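Local coordinates for NAD(P)-dependent oxidoreductase (Pseudomonas putida, PDB 7A3W), which catalyses NADPH-dependent reduction of imines, working as a multifunctional biocatalyst for conjugate reduction and reductive amination, at the interface of chains A and B. Coordinates in Å, arbitrary orientation; residue numbers count along the deposited sequence, not the author numbering. Chains: chain A/B, NAD(P)-dependent oxidoreductase.

Contact 1: the interface of chains A and B. Residues chain A 127, 180, 183-184, 223; chain B 191, 208, 212, 215-216.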
# COMPACT_ATOMS: atom_id res chain seq x y z
N MET A 127 8.73 14.08 -1.12
CA MET A 127 7.74 12.97 -1.04
C MET A 127 6.99 12.82 -2.38
O MET A 127 5.71 12.84 -2.43
CB MET A 127 6.78 13.19 0.14
CG MET A 127 7.47 13.68 1.44
SD MET A 127 8.90 12.65 1.91
CE MET A 127 8.17 11.05 2.24
N LEU A 180 8.22 6.87 6.20
CA LEU A 180 7.19 6.97 5.15
C LEU A 180 7.64 6.25 3.87
O LEU A 180 6.80 5.61 3.23
CB LEU A 180 6.89 8.44 4.90
CG LEU A 180 6.21 9.17 6.05
CD1 LEU A 180 6.21 10.68 5.80
CD2 LEU A 180 4.79 8.65 6.28
N PHE A 183 7.29 2.47 4.29
CA PHE A 183 5.89 2.15 3.97
C PHE A 183 5.73 2.15 2.46
O PHE A 183 5.25 1.15 1.89
CB PHE A 183 4.98 3.16 4.68
CG PHE A 183 3.57 3.19 4.18
CD1 PHE A 183 2.89 2.03 3.81
CD2 PHE A 183 2.91 4.40 4.05
CE1 PHE A 183 1.59 2.08 3.34
CE2 PHE A 183 1.62 4.44 3.54
CZ PHE A 183 0.96 3.29 3.20
N TYR A 184 6.08 3.27 1.80
CA TYR A 184 5.78 3.43 0.36
C TYR A 184 6.42 2.30 -0.47
O TYR A 184 5.69 1.66 -1.25
CB TYR A 184 6.23 4.77 -0.19
CG TYR A 184 5.90 4.89 -1.65
CD1 TYR A 184 6.79 4.48 -2.63
CD2 TYR A 184 4.69 5.40 -2.07
CE1 TYR A 184 6.49 4.57 -3.98
CE2 TYR A 184 4.38 5.52 -3.41
CZ TYR A 184 5.28 5.12 -4.38
OH TYR A 184 4.99 5.17 -5.70
N ILE A 223 -5.28 1.60 7.76
CA ILE A 223 -4.26 2.42 8.47
C ILE A 223 -4.95 3.20 9.58
O ILE A 223 -4.49 3.16 10.71
CB ILE A 223 -3.50 3.32 7.46
CG1 ILE A 223 -2.53 2.46 6.62
CG2 ILE A 223 -2.80 4.48 8.16
CD1 ILE A 223 -2.03 3.15 5.38
N TRP B 191 3.40 -0.73 6.04
CA TRP B 191 2.91 0.39 6.87
C TRP B 191 3.33 0.19 8.33
O TRP B 191 3.85 1.15 8.96
CB TRP B 191 1.40 0.57 6.75
CG TRP B 191 0.95 1.72 7.58
CD1 TRP B 191 0.99 3.03 7.23
CD2 TRP B 191 0.49 1.68 8.95
NE1 TRP B 191 0.54 3.82 8.25
CE2 TRP B 191 0.25 3.02 9.33
CE3 TRP B 191 0.24 0.67 9.87
CZ2 TRP B 191 -0.23 3.35 10.60
CZ3 TRP B 191 -0.20 1.00 11.13
CH2 TRP B 191 -0.45 2.32 11.48
N PHE B 208 1.99 9.39 12.85
CA PHE B 208 2.34 8.64 11.61
C PHE B 208 1.08 8.38 10.77
O PHE B 208 1.14 8.50 9.55
CB PHE B 208 3.07 7.35 11.97
CG PHE B 208 3.65 6.67 10.76
CD1 PHE B 208 4.77 7.20 10.13
CD2 PHE B 208 3.07 5.52 10.25
CE1 PHE B 208 5.32 6.56 9.03
CE2 PHE B 208 3.62 4.90 9.14
CZ PHE B 208 4.73 5.42 8.54
N SER B 212 0.41 9.46 6.83
CA SER B 212 0.34 8.28 5.93
C SER B 212 -0.32 8.64 4.60
O SER B 212 0.11 8.16 3.57
CB SER B 212 -0.30 7.12 6.61
OG SER B 212 0.58 6.63 7.61
N MET B 215 1.78 9.27 1.48
CA MET B 215 2.35 8.10 0.78
C MET B 215 1.24 7.26 0.13
O MET B 215 1.49 6.68 -0.89
CB MET B 215 3.22 7.25 1.71
CG MET B 215 4.24 8.07 2.45
SD MET B 215 5.17 9.29 1.46
CE MET B 215 6.35 8.23 0.62
N SER B 216 0.03 7.20 0.71
CA SER B 216 -1.13 6.50 0.08
C SER B 216 -1.47 7.21 -1.24
O SER B 216 -1.65 6.51 -2.26
CB SER B 216 -2.34 6.46 0.99
OG SER B 216 -2.16 5.55 2.06
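A:Phe183 and B:Trp191 meet edge to face as the aromatic pair of this helix-packed dimer interface, an example of aromatic packing across two chains backed by a hydrogen bond within one of them. The planes of the A:Phe183 ring and the five-membered indole ring stand 88° apart. B:Trp191 points its pyrrole edge at the phenyl face, with CD1 over the ring centre, while A:Phe183 CD1 rests 3.5 Å from B:Trp191 CA. A:Ile223 is the aliphatic group packed on a face of the indole: CG1 makes a CH-pi contact with the five-membered ring, and methyl CG2 comes 3.4 Å from B:Trp191 NE1.

Polar bonding stays within chain B. The indole N-H of B:Trp191 NE1 gives a nearly straight hydrogen bond, 2.9 Å long, to B:Ser212 OG, which sits in the indole plane. That hydroxyl in turn donates to B:Phe208 O from above the carbonyl plane, a relay that would hold the turn of the indole. An alanine in place of B:Trp191 would probably open a gap between A:Phe183 and A:Ile223 and leave B:Ser212 OG without its N-H donor.

Apolar packing continues through B:Met215, whose chain, bent at chi2 and again at chi3, has SD and CE among A:Leu180, A:Tyr184 and A:Met127. It runs past A:Phe183 in the opposite direction, with CB by the CD2-CE2 rim of the phenyl, tilted out of the ring plane on the side away from B:Trp191. Terminal methyl CE is 3.5 Å from A:Tyr184 CB. SD meets A:Met127 CE at 3.6 Å. A:Leu180 crosses this chain at about a right angle, and its CD2 branch reaches B:Phe208 CE1 at 3.5 Å.

In the fold, A:Leu180, A:Phe183 and A:Tyr184 belong to helix 173-200 of chain A, which packs against helix 205-232 of chain B; B:Trp191, on helix 173-200 of its own chain, faces A:Ile223 on helix 205-232, and A:Met127 joins from the end of strand 120-127.

Contact 2: the interface of chains A and B. Residues chain A 218, 222, 226, 240, 245, 269, 286; chain B 129, 184-185, 188.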
# COMPACT_ATOMS: atom_id res chain seq x y z
N MET A 218 -9.24 0.36 0.81
CA MET A 218 -9.28 -0.52 2.01
C MET A 218 -8.08 -0.20 2.91
O MET A 218 -8.25 -0.18 4.13
CB MET A 218 -9.29 -2.00 1.63
CG MET A 218 -9.36 -2.95 2.81
SD MET A 218 -9.64 -4.63 2.23
CE MET A 218 -9.33 -5.56 3.74
N GLY A 222 -7.82 0.83 6.66
CA GLY A 222 -7.03 -0.10 7.51
C GLY A 222 -5.96 0.62 8.34
O GLY A 222 -5.73 0.22 9.52
N ALA A 226 -6.10 0.58 12.27
CA ALA A 226 -4.97 -0.05 12.99
C ALA A 226 -4.32 1.00 13.88
O ALA A 226 -3.98 0.66 15.02
CB ALA A 226 -3.99 -0.66 12.04
N ALA A 240 -11.56 -9.77 12.53
CA ALA A 240 -10.78 -10.89 11.96
C ALA A 240 -9.60 -11.18 12.88
O ALA A 240 -9.01 -10.23 13.36
CB ALA A 240 -10.31 -10.55 10.58
N HIS A 245 -6.20 -14.43 9.26
CA HIS A 245 -5.29 -13.74 8.31
C HIS A 245 -4.24 -14.72 7.82
O HIS A 245 -3.98 -14.77 6.61
CB HIS A 245 -4.62 -12.51 8.96
CG HIS A 245 -5.50 -11.30 8.98
ND1 HIS A 245 -6.36 -11.03 10.03
CD2 HIS A 245 -5.61 -10.27 8.13
CE1 HIS A 245 -6.98 -9.88 9.79
NE2 HIS A 245 -6.54 -9.40 8.66
N TYR A 269 5.10 -10.28 5.50
CA TYR A 269 3.82 -10.16 6.24
C TYR A 269 3.59 -11.42 7.07
O TYR A 269 3.23 -11.33 8.24
CB TYR A 269 2.69 -9.91 5.25
CG TYR A 269 1.32 -10.13 5.81
CD1 TYR A 269 0.75 -9.21 6.69
CD2 TYR A 269 0.60 -11.27 5.50
CE1 TYR A 269 -0.52 -9.40 7.20
CE2 TYR A 269 -0.68 -11.46 5.99
CZ TYR A 269 -1.24 -10.52 6.82
OH TYR A 269 -2.52 -10.69 7.27
N ILE A 286 -5.43 -7.86 13.60
CA ILE A 286 -4.16 -7.81 12.81
C ILE A 286 -3.30 -6.64 13.28
O ILE A 286 -2.08 -6.74 13.15
CB ILE A 286 -4.46 -7.78 11.29
CG1 ILE A 286 -3.22 -8.12 10.46
CG2 ILE A 286 -5.10 -6.47 10.87
CD1 ILE A 286 -2.74 -9.53 10.62
N TYR B 129 -13.33 -5.69 5.67
CA TYR B 129 -13.60 -6.28 7.00
C TYR B 129 -15.10 -6.21 7.25
O TYR B 129 -15.82 -5.45 6.57
CB TYR B 129 -12.78 -5.55 8.07
CG TYR B 129 -11.30 -5.82 7.99
CD1 TYR B 129 -10.80 -7.01 8.48
CD2 TYR B 129 -10.41 -4.92 7.42
CE1 TYR B 129 -9.44 -7.28 8.45
CE2 TYR B 129 -9.06 -5.22 7.31
CZ TYR B 129 -8.57 -6.38 7.87
OH TYR B 129 -7.25 -6.70 7.82
N TYR B 184 -2.46 -6.00 -0.71
CA TYR B 184 -3.01 -5.36 0.51
C TYR B 184 -2.17 -5.69 1.74
O TYR B 184 -1.75 -4.75 2.44
CB TYR B 184 -4.46 -5.75 0.80
CG TYR B 184 -4.97 -5.03 2.02
CD1 TYR B 184 -5.56 -3.79 1.92
CD2 TYR B 184 -4.85 -5.60 3.28
CE1 TYR B 184 -6.03 -3.13 3.03
CE2 TYR B 184 -5.33 -4.95 4.41
CZ TYR B 184 -5.94 -3.71 4.28
OH TYR B 184 -6.38 -3.00 5.36
N PHE B 185 -1.86 -6.97 1.98
CA PHE B 185 -1.20 -7.36 3.25
C PHE B 185 0.31 -7.10 3.17
O PHE B 185 0.90 -6.73 4.23
CB PHE B 185 -1.60 -8.76 3.70
CG PHE B 185 -2.96 -8.74 4.34
CD1 PHE B 185 -3.21 -7.93 5.45
CD2 PHE B 185 -4.01 -9.44 3.78
CE1 PHE B 185 -4.47 -7.85 6.01
CE2 PHE B 185 -5.28 -9.35 4.34
CZ PHE B 185 -5.51 -8.56 5.45
N PHE B 188 0.27 -3.51 4.04
CA PHE B 188 -0.10 -3.30 5.45
C PHE B 188 1.12 -3.61 6.31
O PHE B 188 1.40 -2.85 7.24
CB PHE B 188 -1.32 -4.13 5.87
CG PHE B 188 -1.78 -3.82 7.27
CD1 PHE B 188 -2.44 -2.64 7.56
CD2 PHE B 188 -1.55 -4.73 8.29
CE1 PHE B 188 -2.87 -2.37 8.85
CE2 PHE B 188 -1.96 -4.44 9.59
CZ PHE B 188 -2.64 -3.28 9.86
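Helical backbone of A:Met218, A:Gly222 and A:Ala226, on helix 205-232, meets B:Tyr184 and B:Phe188 on helix 173-200, whereas B:Tyr129 reaches in from a loop with an extended backbone. This is part of the two-fold dimer interface of an imine reductase, a family that joins a nucleotide-binding domain to a helical C-terminal domain.

A:His245 and B:Tyr129 cross at about a right angle and share a hydrogen bond, 2.9 Å between NE2 of the imidazole and the phenol OH. It is almost straight, 167° at the hydrogen, and its direction is not settled. The phenol approaches the imidazole at its edge, while A:Ile286 CB lies over one face of that ring. A:Ile286 also places CG2 3.7 Å from B:Tyr129 OH, apolar packing beside the polar bond.

B:Phe185 has CG anti to the carbonyl carbon (chi1 -79°), which sends its phenyl ring towards A:His245. The two rings meet edge to face, 86° apart: the CD2-NE2 edge of the imidazole points at the phenyl face near the CE1-CZ rim. The phenol OH of A:Tyr269 lies above that same face, and B:Tyr184 CD2 is over the opposite one, clasping the phenyl between the two chains. Separately, B:Phe185 CB sits over the centre of the A:Tyr269 ring, 3.5 Å from the centroid, as a CH-pi contact.

A:Met218 runs extended beyond CG, and CG packs 3.3 Å from B:Tyr184 CE1. Its terminal methyl CE reaches B:Tyr129 CE2 at 3.6 Å. A:Ala226 CB touches the edge of B:Phe188, in plane with the ring, at 3.7 Å from CZ.

The C-alpha centres of contact 1 and contact 2 lie about 15 Å apart within one two-fold interface. Both draw on helices 173-200 and 205-232, with the chains exchanging roles: position 184 contributes as A:Tyr184 to contact 1 and as B:Tyr184 to contact 2. On chain A, A:Gly222 and A:Ile223 are sequence neighbours in different contacts, so helix 205-232 ties the two together. Contact 2 additionally enlists helices 242-258 and 264-278. Since symmetry gives each contact a twin, the paired helices clasp both chains repeatedly, which suggests an intertwined dimer as the functional unit.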